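Local coordinates for protein 11R-lipoxygenase (Gersemia fruticosa, PDB 3VF1) that probably catalyses the calcium-regulated dioxygenation of polyunsaturated fatty acids as a non-heme iron lipoxygenase, at residues W500-Q505 against A660-N665; S202-G207 against N630-I635; Y250-V255 against D371-K376; I139-K144 against K523-Q528. All blocks are in the same frame, centred on the assembly; numbering follows the deposited sequence.

Contact 1 of 4, residues W500-Q505 against A660-N665; sequences WNVIHQ and AKFKSN
The phenyl ring of F662 meets V502 CG1 and the backbone CA of I503, both approaching obliquely, while a water lies in the ring plane at its edge; the ring also stacks on F506. This is an antiparallel helix pair of the helical lipoxygenase domain: 500-505 on helix 491-514 and 660-665 on helix 653-676 run with axes 9.9 Å apart at 170°. F662 CG is anti to the backbone N (chi1 -172°), and the ring beyond it reaches V502 and I503. There CE1 comes to 3.4 Å from V502 CG1, and CZ lies 3.9 Å from I503 CG1. The other methyl of V502, CG2, rests 3.7 Å from N665 CB, so the valine is held between the phenylalanine and the asparagine. The I503 side chain, whose first bond points away from 660-665, also touches V568 of helix 557-579, which carries the iron ligands H575 and N579. K661 and Q505 also meet: the extended lysine brings CE to 4.1 Å from Q505 CG. NZ of K661 and NE2 of Q505 are both donors and make no bond to each other; D509 takes both, with OD2 in a salt bridge to the lysine and OD1 accepting from the glutamine. No direct hydrogen bond joins the two segments. The water bridges them instead, donating to V502 O at 3.1 Å and accepting from N665 ND2 at 2.7 Å.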
# COMPACT_ATOMS: atom_id res chain seq x y z
N TRP A 500 -13.12 -4.37 -5.59
CA TRP A 500 -12.72 -3.84 -6.88
C TRP A 500 -13.93 -3.28 -7.63
O TRP A 500 -13.90 -2.16 -8.13
CB TRP A 500 -12.06 -4.93 -7.72
CG TRP A 500 -11.74 -4.49 -9.12
CD1 TRP A 500 -12.57 -4.54 -10.20
CD2 TRP A 500 -10.51 -3.93 -9.58
NE1 TRP A 500 -11.93 -4.05 -11.31
CE2 TRP A 500 -10.66 -3.67 -10.96
CE3 TRP A 500 -9.29 -3.63 -8.97
CZ2 TRP A 500 -9.64 -3.12 -11.73
CZ3 TRP A 500 -8.27 -3.09 -9.74
CH2 TRP A 500 -8.46 -2.84 -11.10
N ASN A 501 -15.00 -4.07 -7.69
CA ASN A 501 -16.21 -3.67 -8.40
C ASN A 501 -16.93 -2.51 -7.71
O ASN A 501 -17.55 -1.68 -8.38
CB ASN A 501 -17.15 -4.86 -8.55
CG ASN A 501 -16.67 -5.86 -9.59
OD1 ASN A 501 -16.14 -5.48 -10.63
ND2 ASN A 501 -16.84 -7.14 -9.30
N VAL A 502 -16.86 -2.47 -6.39
CA VAL A 502 -17.48 -1.39 -5.63
C VAL A 502 -16.69 -0.09 -5.77
O VAL A 502 -17.27 0.99 -5.84
CB VAL A 502 -17.63 -1.75 -4.14
CG1 VAL A 502 -17.55 -0.52 -3.26
CG2 VAL A 502 -18.94 -2.50 -3.91
N ILE A 503 -15.37 -0.21 -5.82
CA ILE A 503 -14.51 0.95 -6.01
C ILE A 503 -14.60 1.46 -7.44
O ILE A 503 -14.54 2.66 -7.69
CB ILE A 503 -13.04 0.63 -5.68
CG1 ILE A 503 -12.86 0.44 -4.18
CG2 ILE A 503 -12.12 1.74 -6.17
CD1 ILE A 503 -11.50 -0.09 -3.78
N HIS A 504 -14.73 0.53 -8.39
CA HIS A 504 -14.86 0.91 -9.79
C HIS A 504 -16.15 1.70 -10.00
O HIS A 504 -16.18 2.65 -10.78
CB HIS A 504 -14.87 -0.33 -10.69
CG HIS A 504 -14.93 -0.01 -12.15
ND1 HIS A 504 -16.13 0.16 -12.82
CD2 HIS A 504 -13.96 0.18 -13.06
CE1 HIS A 504 -15.88 0.43 -14.09
NE2 HIS A 504 -14.57 0.45 -14.26
N GLN A 505 -17.20 1.30 -9.30
CA GLN A 505 -18.48 1.98 -9.39
C GLN A 505 -18.37 3.40 -8.83
O GLN A 505 -18.89 4.35 -9.42
CB GLN A 505 -19.56 1.21 -8.63
CG GLN A 505 -20.96 1.78 -8.79
CD GLN A 505 -21.41 1.76 -10.24
OE1 GLN A 505 -21.38 0.72 -10.90
NE2 GLN A 505 -21.84 2.92 -10.74
N ALA A 660 -21.53 8.56 -0.40
CA ALA A 660 -22.45 7.91 0.53
C ALA A 660 -22.89 6.55 -0.01
O ALA A 660 -23.01 5.58 0.74
CB ALA A 660 -23.65 8.79 0.79
N LYS A 661 -23.13 6.49 -1.31
CA LYS A 661 -23.49 5.24 -1.97
C LYS A 661 -22.33 4.25 -1.85
O LYS A 661 -22.53 3.05 -1.66
CB LYS A 661 -23.80 5.50 -3.44
CG LYS A 661 -24.02 4.26 -4.29
CD LYS A 661 -24.02 4.62 -5.77
CE LYS A 661 -24.04 3.39 -6.66
NZ LYS A 661 -23.77 3.74 -8.08
N PHE A 662 -21.12 4.78 -1.95
CA PHE A 662 -19.90 4.01 -1.78
C PHE A 662 -19.88 3.35 -0.40
O PHE A 662 -19.71 2.14 -0.28
CB PHE A 662 -18.69 4.94 -1.96
CG PHE A 662 -17.36 4.24 -2.00
CD1 PHE A 662 -17.17 3.10 -2.77
CD2 PHE A 662 -16.29 4.74 -1.28
CE1 PHE A 662 -15.93 2.48 -2.80
CE2 PHE A 662 -15.06 4.13 -1.31
CZ PHE A 662 -14.88 2.99 -2.07
N LYS A 663 -20.07 4.16 0.64
CA LYS A 663 -20.07 3.67 2.01
C LYS A 663 -21.16 2.63 2.23
O LYS A 663 -21.00 1.71 3.03
CB LYS A 663 -20.25 4.82 3.00
CG LYS A 663 -19.12 5.84 2.96
CD LYS A 663 -19.27 6.90 4.04
CE LYS A 663 -19.11 6.30 5.43
NZ LYS A 663 -19.09 7.35 6.49
N SER A 664 -22.28 2.78 1.53
CA SER A 664 -23.39 1.84 1.67
C SER A 664 -23.04 0.51 1.02
O SER A 664 -23.41 -0.56 1.53
CB SER A 664 -24.66 2.42 1.04
OG SER A 664 -25.75 1.52 1.19
N ASN A 665 -22.34 0.56 -0.10
CA ASN A 665 -21.91 -0.65 -0.78
C ASN A 665 -20.84 -1.38 0.02
O ASN A 665 -20.78 -2.61 0.01
CB ASN A 665 -21.38 -0.32 -2.18
CG ASN A 665 -22.48 0.05 -3.15
OD1 ASN A 665 -23.65 -0.28 -2.94
ND2 ASN A 665 -22.12 0.75 -4.22
O HOH W 1 -19.86 2.17 -4.69

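Contact 2 of 4, residues S202-G207 against N630-I635; sequences SLFRVG and NALTTI
L203, F204, A631, L632 and T634 form a buried, essentially apolar contact between the loop before helix 208-213 and the C-terminal end of helix 619-632, close to the iron. A631 is at its centre: its CB lies 3.5 Å from L203 O and 4.0 Å from F204 CD1, meeting the phenyl ring at its edge, near the ring plane. F204 CG is anti to the carbonyl carbon (chi1 -56°), and the ring's far end reaches L632, with CZ 3.9 Å from CD2 and the two side chains crossing at about a right angle. L203 and T634 meet tip to tip, CD2 3.5 Å from OG1. That hydroxyl is already engaged, donating to A631 O at 2.7 Å; T634 N reaches the same oxygen from the same face of the carbonyl plane. An alanine at F204 would probably open a gap beside A631 and L632 CD2 and deprive I431 and L434 of helix 428-438 of a packing partner. Between these segments the contact is van der Waals packing, beside the iron site: L203 touches the iron ligand I698, and L632 O accepts from ND2 of a second iron ligand, N579, a bond that probably steadies that side chain.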
# COMPACT_ATOMS: atom_id res chain seq x y z
N SER A 202 11.03 6.79 13.34
CA SER A 202 11.96 5.91 14.04
C SER A 202 11.30 4.58 14.40
O SER A 202 11.38 4.13 15.54
CB SER A 202 12.47 6.59 15.31
OG SER A 202 11.42 6.84 16.23
N LEU A 203 10.66 3.96 13.42
CA LEU A 203 9.89 2.74 13.67
C LEU A 203 10.58 1.49 13.14
O LEU A 203 10.34 0.39 13.64
CB LEU A 203 8.50 2.88 13.04
CG LEU A 203 7.32 2.34 13.85
CD1 LEU A 203 7.17 3.09 15.17
CD2 LEU A 203 6.04 2.43 13.04
N PHE A 204 11.43 1.66 12.13
CA PHE A 204 12.08 0.52 11.49
C PHE A 204 13.51 0.31 11.99
O PHE A 204 14.25 -0.52 11.44
CB PHE A 204 12.08 0.69 9.97
CG PHE A 204 10.71 0.90 9.39
CD1 PHE A 204 9.58 0.48 10.08
CD2 PHE A 204 10.55 1.52 8.17
CE1 PHE A 204 8.32 0.67 9.55
CE2 PHE A 204 9.29 1.72 7.63
CZ PHE A 204 8.18 1.29 8.32
N ARG A 205 13.90 1.05 13.02
CA ARG A 205 15.17 0.80 13.67
C ARG A 205 14.98 -0.38 14.61
O ARG A 205 14.03 -0.41 15.39
CB ARG A 205 15.64 2.03 14.45
CG ARG A 205 14.92 2.25 15.77
CD ARG A 205 15.30 3.58 16.40
NE ARG A 205 15.10 3.58 17.85
CZ ARG A 205 15.27 4.64 18.63
NH1 ARG A 205 15.63 5.80 18.12
NH2 ARG A 205 15.06 4.53 19.94
N VAL A 206 15.87 -1.36 14.53
CA VAL A 206 15.72 -2.58 15.32
C VAL A 206 16.89 -2.74 16.28
O VAL A 206 17.67 -3.69 16.18
CB VAL A 206 15.63 -3.82 14.42
CG1 VAL A 206 15.13 -5.01 15.22
CG2 VAL A 206 14.70 -3.56 13.24
N GLY A 207 17.01 -1.80 17.21
CA GLY A 207 18.07 -1.84 18.21
C GLY A 207 17.62 -2.53 19.48
O GLY A 207 16.54 -3.12 19.54
N ASN A 630 5.82 -6.13 13.42
CA ASN A 630 5.01 -5.40 14.38
C ASN A 630 4.94 -3.92 14.01
O ASN A 630 3.93 -3.26 14.23
CB ASN A 630 5.57 -5.57 15.79
CG ASN A 630 4.74 -4.86 16.83
OD1 ASN A 630 3.64 -5.30 17.17
ND2 ASN A 630 5.26 -3.76 17.36
N ALA A 631 6.04 -3.41 13.45
CA ALA A 631 6.10 -2.02 13.02
C ALA A 631 5.32 -1.79 11.73
O ALA A 631 4.57 -0.82 11.62
CB ALA A 631 7.55 -1.59 12.84
N LEU A 632 5.50 -2.68 10.76
CA LEU A 632 4.82 -2.55 9.47
C LEU A 632 3.31 -2.59 9.61
O LEU A 632 2.59 -2.05 8.76
CB LEU A 632 5.28 -3.66 8.51
CG LEU A 632 6.74 -3.62 8.07
CD1 LEU A 632 7.06 -4.82 7.20
CD2 LEU A 632 7.06 -2.33 7.32
N THR A 633 2.81 -3.22 10.67
CA THR A 633 1.37 -3.33 10.88
C THR A 633 0.85 -2.29 11.86
O THR A 633 -0.21 -2.47 12.46
CB THR A 633 0.97 -4.74 11.39
OG1 THR A 633 1.55 -4.96 12.69
CG2 THR A 633 1.44 -5.82 10.43
N THR A 634 1.60 -1.20 12.02
CA THR A 634 1.19 -0.13 12.93
C THR A 634 -0.01 0.63 12.38
O THR A 634 0.02 1.16 11.27
CB THR A 634 2.34 0.88 13.15
OG1 THR A 634 3.45 0.23 13.78
CG2 THR A 634 1.87 2.04 14.02
N ILE A 635 -1.08 0.67 13.18
CA ILE A 635 -2.26 1.46 12.84
C ILE A 635 -2.52 2.49 13.93
O ILE A 635 -2.86 2.15 15.06
CB ILE A 635 -3.51 0.57 12.69
CG1 ILE A 635 -3.40 -0.29 11.42
CG2 ILE A 635 -4.77 1.43 12.63
CD1 ILE A 635 -4.57 -1.24 11.22

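Contact 3 of 4, residues Y250-V255 against D371-K376; sequences YWRDDV and DWIMAK
D254 carries its CG anti to the carbonyl carbon (chi1 -81°), and K376 has the same first torsion before its chain bends at chi3, which sets CE; the two side chains then cross at about a right angle. NZ of K376 meets D254 OD1 at 2.8 Å, nearly in line with the C-O bond, as a hydrogen-bonded salt bridge. The same oxygen takes a second donor: W372 NE1 comes at 3.1 Å from the syn side, a little out of the carboxylate plane, with an N-H...O angle of 163°. The oxygen lies close to the indole plane, while carboxylate and ring planes stand 84° apart. A longer, weak bond of 3.4 Å runs from W372 NE1 to D254 OD2. K376 CG lies over one indole face, toward its rim, so the lysine's aliphatic part packs on W372. An asparagine at D254 would probably leave the K376 ammonium without its counter-charge and weaken the grip on the indole N-H. K376 NZ also donates to a water, 2.8 Å away, that hydrogen-bonds to W251 O at 2.7 Å. Beside this polar cluster, W251 CH2 rests 4.4 Å from I373 CG2, with I612 of helix 609-615 touching the same isoleucine. D253 OD1, of the N-cap residue of helix 254-263, accepts from V255 N. The arrangement is a partly buried salt bridge joining a capped helix start, entered through a type I turn, to the beginning of the long helix 369-410 of the lipoxygenase domain.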
# COMPACT_ATOMS: atom_id res chain seq x y z
N TYR A 250 -1.59 -24.63 13.39
CA TYR A 250 -1.95 -25.34 12.16
C TYR A 250 -0.81 -25.49 11.15
O TYR A 250 -0.95 -26.25 10.19
CB TYR A 250 -3.10 -24.60 11.46
CG TYR A 250 -4.44 -24.67 12.18
CD1 TYR A 250 -5.29 -25.74 11.99
CD2 TYR A 250 -4.84 -23.65 13.03
CE1 TYR A 250 -6.52 -25.80 12.63
CE2 TYR A 250 -6.06 -23.70 13.67
CZ TYR A 250 -6.90 -24.78 13.47
OH TYR A 250 -8.11 -24.84 14.11
N TRP A 251 0.29 -24.79 11.35
CA TRP A 251 1.31 -24.63 10.31
C TRP A 251 1.81 -25.96 9.71
O TRP A 251 2.22 -25.99 8.55
CB TRP A 251 2.50 -23.82 10.83
CG TRP A 251 3.41 -24.59 11.73
CD1 TRP A 251 3.24 -24.83 13.07
CD2 TRP A 251 4.65 -25.21 11.37
NE1 TRP A 251 4.29 -25.57 13.55
CE2 TRP A 251 5.17 -25.81 12.53
CE3 TRP A 251 5.36 -25.32 10.17
CZ2 TRP A 251 6.37 -26.51 12.53
CZ3 TRP A 251 6.56 -26.01 10.18
CH2 TRP A 251 7.05 -26.60 11.35
N ARG A 252 1.77 -27.04 10.48
CA ARG A 252 2.27 -28.33 10.00
C ARG A 252 1.30 -29.00 9.03
O ARG A 252 1.69 -29.87 8.26
CB ARG A 252 2.54 -29.27 11.18
CG ARG A 252 3.61 -28.79 12.15
CD ARG A 252 3.52 -29.56 13.46
NE ARG A 252 4.48 -29.10 14.46
CZ ARG A 252 5.66 -29.66 14.71
NH1 ARG A 252 6.07 -30.73 14.04
NH2 ARG A 252 6.44 -29.15 15.65
N ASP A 253 0.03 -28.59 9.08
CA ASP A 253 -1.01 -29.23 8.29
C ASP A 253 -0.91 -28.86 6.81
O ASP A 253 -0.87 -27.69 6.45
CB ASP A 253 -2.39 -28.83 8.83
CG ASP A 253 -3.51 -29.72 8.31
OD1 ASP A 253 -3.34 -30.34 7.24
OD2 ASP A 253 -4.56 -29.79 8.98
N ASP A 254 -0.86 -29.88 5.95
CA ASP A 254 -0.78 -29.66 4.50
C ASP A 254 -1.94 -28.81 3.98
O ASP A 254 -1.78 -28.05 3.03
CB ASP A 254 -0.75 -31.00 3.76
CG ASP A 254 0.63 -31.62 3.73
OD1 ASP A 254 1.61 -30.95 4.14
OD2 ASP A 254 0.75 -32.79 3.29
N VAL A 255 -3.11 -28.95 4.61
CA VAL A 255 -4.27 -28.18 4.19
C VAL A 255 -4.07 -26.70 4.53
O VAL A 255 -4.35 -25.82 3.71
CB VAL A 255 -5.56 -28.69 4.86
CG1 VAL A 255 -6.71 -27.70 4.65
CG2 VAL A 255 -5.93 -30.06 4.32
N ASP A 371 11.57 -34.91 6.20
CA ASP A 371 12.04 -34.43 4.90
C ASP A 371 10.97 -33.56 4.25
O ASP A 371 11.27 -32.49 3.72
CB ASP A 371 12.38 -35.60 3.98
CG ASP A 371 13.85 -36.01 4.07
OD1 ASP A 371 14.56 -35.50 4.96
OD2 ASP A 371 14.29 -36.84 3.25
N TRP A 372 9.73 -34.02 4.29
CA TRP A 372 8.62 -33.29 3.69
C TRP A 372 8.45 -31.93 4.35
O TRP A 372 8.19 -30.93 3.68
CB TRP A 372 7.33 -34.10 3.79
CG TRP A 372 6.14 -33.38 3.23
CD1 TRP A 372 4.98 -33.07 3.88
CD2 TRP A 372 6.00 -32.86 1.90
NE1 TRP A 372 4.13 -32.40 3.03
CE2 TRP A 372 4.73 -32.26 1.81
CE3 TRP A 372 6.83 -32.86 0.77
CZ2 TRP A 372 4.27 -31.66 0.64
CZ3 TRP A 372 6.36 -32.26 -0.39
CH2 TRP A 372 5.10 -31.67 -0.44
N ILE A 373 8.58 -31.89 5.67
CA ILE A 373 8.48 -30.64 6.41
C ILE A 373 9.61 -29.69 5.99
O ILE A 373 9.38 -28.50 5.79
CB ILE A 373 8.53 -30.87 7.93
CG1 ILE A 373 7.18 -31.42 8.41
CG2 ILE A 373 8.85 -29.57 8.66
CD1 ILE A 373 7.17 -31.84 9.86
N MET A 374 10.81 -30.23 5.84
CA MET A 374 11.95 -29.44 5.40
C MET A 374 11.68 -28.84 4.03
O MET A 374 11.88 -27.64 3.80
CB MET A 374 13.22 -30.29 5.36
CG MET A 374 14.44 -29.59 4.77
SD MET A 374 15.06 -28.23 5.80
CE MET A 374 15.98 -29.14 7.04
N ALA A 375 11.20 -29.67 3.11
CA ALA A 375 10.93 -29.24 1.75
C ALA A 375 9.93 -28.08 1.73
O ALA A 375 10.10 -27.11 1.00
CB ALA A 375 10.41 -30.40 0.91
N LYS A 376 8.89 -28.19 2.56
CA LYS A 376 7.86 -27.16 2.62
C LYS A 376 8.42 -25.84 3.16
O LYS A 376 8.05 -24.77 2.67
CB LYS A 376 6.69 -27.63 3.49
CG LYS A 376 5.85 -28.72 2.84
CD LYS A 376 4.59 -29.02 3.64
CE LYS A 376 4.91 -29.58 5.02
NZ LYS A 376 3.67 -29.92 5.77
O HOH W 2 3.72 -27.23 6.64

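Contact 4 of 4, residues I139-K144 against K523-Q528; sequences ILPNSK and KDNEIQ
D524 OD1 is gripped by the backbone N-H groups of two residues, I527 at 3.0 Å and, weakly, E526 at 2.9 Å. P141 CG also approaches this oxygen, to 3.3 Å. The aspartate is the N-cap of helix 525-538; I527 N comes from well above the carboxylate plane, 66° out of it. Its second oxygen, OD2, accepts from Y515 OH and H415 NE2 and touches L140 CD2 at 3.4 Å. P141, at the second position of the type I turn L140-S143, is central to the contact: CB lies 3.3 Å from N525 OD1, and CD lies 3.5 Å from E526 OE1. N142 holds its CG between the backbone N and the carbonyl carbon (chi1 59°), which puts CG 3.5 Å from K523 O; its ND2 donates to S520 O. E526 OE2 forms a salt bridge with R154 of helix 148-164. The loop that follows strand 130-134 of the PLAT beta-sandwich is thereby set against a helix of the lipoxygenase domain. No hydrogen bond joins the two segments directly: the proline's ring carbons lie against carboxylates bonded to other groups, D524 to the E526 and I527 N-H groups, Y515 and H415, and E526 to R154.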
# COMPACT_ATOMS: atom_id res chain seq x y z
N ILE A 139 -13.72 22.04 -10.27
CA ILE A 139 -13.83 22.69 -11.57
C ILE A 139 -12.74 22.23 -12.54
O ILE A 139 -11.55 22.39 -12.27
CB ILE A 139 -13.74 24.22 -11.43
CG1 ILE A 139 -14.83 24.73 -10.48
CG2 ILE A 139 -13.86 24.89 -12.79
CD1 ILE A 139 -14.66 26.18 -10.09
N LEU A 140 -13.16 21.66 -13.67
CA LEU A 140 -12.22 21.28 -14.72
C LEU A 140 -11.69 22.53 -15.42
O LEU A 140 -12.37 23.55 -15.47
CB LEU A 140 -12.92 20.38 -15.74
CG LEU A 140 -13.43 19.04 -15.20
CD1 LEU A 140 -14.32 18.35 -16.22
CD2 LEU A 140 -12.25 18.15 -14.83
N PRO A 141 -10.47 22.44 -15.97
CA PRO A 141 -9.90 23.59 -16.68
C PRO A 141 -10.68 23.94 -17.94
O PRO A 141 -10.79 25.11 -18.30
CB PRO A 141 -8.49 23.12 -17.03
CG PRO A 141 -8.58 21.64 -17.07
CD PRO A 141 -9.59 21.26 -16.03
N ASN A 142 -11.23 22.92 -18.59
CA ASN A 142 -12.03 23.12 -19.79
C ASN A 142 -13.52 23.27 -19.48
O ASN A 142 -14.37 23.03 -20.33
CB ASN A 142 -11.83 21.96 -20.77
CG ASN A 142 -12.20 20.61 -20.17
OD1 ASN A 142 -12.08 20.41 -18.96
ND2 ASN A 142 -12.65 19.69 -21.01
N SER A 143 -13.82 23.66 -18.24
CA SER A 143 -15.21 23.84 -17.82
C SER A 143 -15.70 25.24 -18.20
O SER A 143 -14.97 26.02 -18.79
CB SER A 143 -15.33 23.64 -16.31
OG SER A 143 -16.65 23.91 -15.87
N LYS A 144 -16.94 25.54 -17.83
CA LYS A 144 -17.52 26.87 -18.02
C LYS A 144 -17.37 27.70 -16.74
O LYS A 144 -17.44 28.93 -16.78
CB LYS A 144 -18.99 26.78 -18.43
CG LYS A 144 -19.77 25.65 -17.77
CD LYS A 144 -19.72 24.38 -18.61
CE LYS A 144 -20.33 23.19 -17.89
NZ LYS A 144 -19.47 22.69 -16.77
N LYS A 523 -10.06 17.13 -23.73
CA LYS A 523 -9.79 18.56 -23.65
C LYS A 523 -9.43 19.05 -22.25
O LYS A 523 -9.24 20.24 -22.03
CB LYS A 523 -10.99 19.34 -24.19
CG LYS A 523 -11.12 19.27 -25.70
CD LYS A 523 -12.42 19.89 -26.20
CE LYS A 523 -12.40 20.07 -27.72
NZ LYS A 523 -12.03 18.81 -28.44
N ASP A 524 -9.31 18.12 -21.30
CA ASP A 524 -8.84 18.45 -19.96
C ASP A 524 -7.32 18.43 -19.97
O ASP A 524 -6.71 17.41 -19.68
CB ASP A 524 -9.38 17.46 -18.93
CG ASP A 524 -8.86 17.73 -17.53
OD1 ASP A 524 -7.86 18.47 -17.39
OD2 ASP A 524 -9.44 17.19 -16.56
N ASN A 525 -6.72 19.56 -20.31
CA ASN A 525 -5.27 19.65 -20.45
C ASN A 525 -4.53 19.21 -19.19
O ASN A 525 -3.37 18.78 -19.26
CB ASN A 525 -4.86 21.08 -20.82
CG ASN A 525 -5.30 22.10 -19.78
OD1 ASN A 525 -6.49 22.36 -19.60
ND2 ASN A 525 -4.33 22.68 -19.08
N GLU A 526 -5.18 19.32 -18.03
CA GLU A 526 -4.53 19.04 -16.76
C GLU A 526 -4.39 17.55 -16.46
O GLU A 526 -3.37 17.11 -15.93
CB GLU A 526 -5.26 19.76 -15.62
CG GLU A 526 -5.04 21.27 -15.64
CD GLU A 526 -5.88 22.01 -14.62
OE1 GLU A 526 -6.76 21.38 -14.00
OE2 GLU A 526 -5.65 23.22 -14.43
N ILE A 527 -5.41 16.76 -16.80
CA ILE A 527 -5.34 15.32 -16.61
C ILE A 527 -4.39 14.72 -17.65
O ILE A 527 -3.77 13.68 -17.40
CB ILE A 527 -6.72 14.64 -16.73
CG1 ILE A 527 -6.71 13.28 -16.04
CG2 ILE A 527 -7.13 14.49 -18.19
CD1 ILE A 527 -6.57 13.35 -14.53
N GLN A 528 -4.28 15.37 -18.80
CA GLN A 528 -3.39 14.92 -19.86
C GLN A 528 -1.94 15.15 -19.46
O GLN A 528 -1.06 14.37 -19.82
CB GLN A 528 -3.71 15.64 -21.17
CG GLN A 528 -5.14 15.45 -21.64
CD GLN A 528 -5.48 14.00 -21.93
OE1 GLN A 528 -4.60 13.18 -22.18
NE2 GLN A 528 -6.77 13.68 -21.89

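Overall arrangement
From the N-terminal PLAT sandwich the chain first reaches 139-144, whose partner 523-528 closes contact 4 much later, against helix 525-538 of the catalytic domain. Next, 202-207 opens contact 2, which closes at 630-635, at the C-terminal end of helix 619-632, so contacts 4 and 2 cross. Contact 3, between 250-255 and the start of helix 369-410, is nested inside both of these loops. Contact 1 opens later, on helix 491-514, and closes on helix 653-676, crossing contacts 2 and 4 but following contact 3 in series. Contacts 3 and 4 lie farthest apart, centres about 57 Å, on opposite sides of the chain's centre; contacts 1 and 4 are nearest, centres about 25 Å.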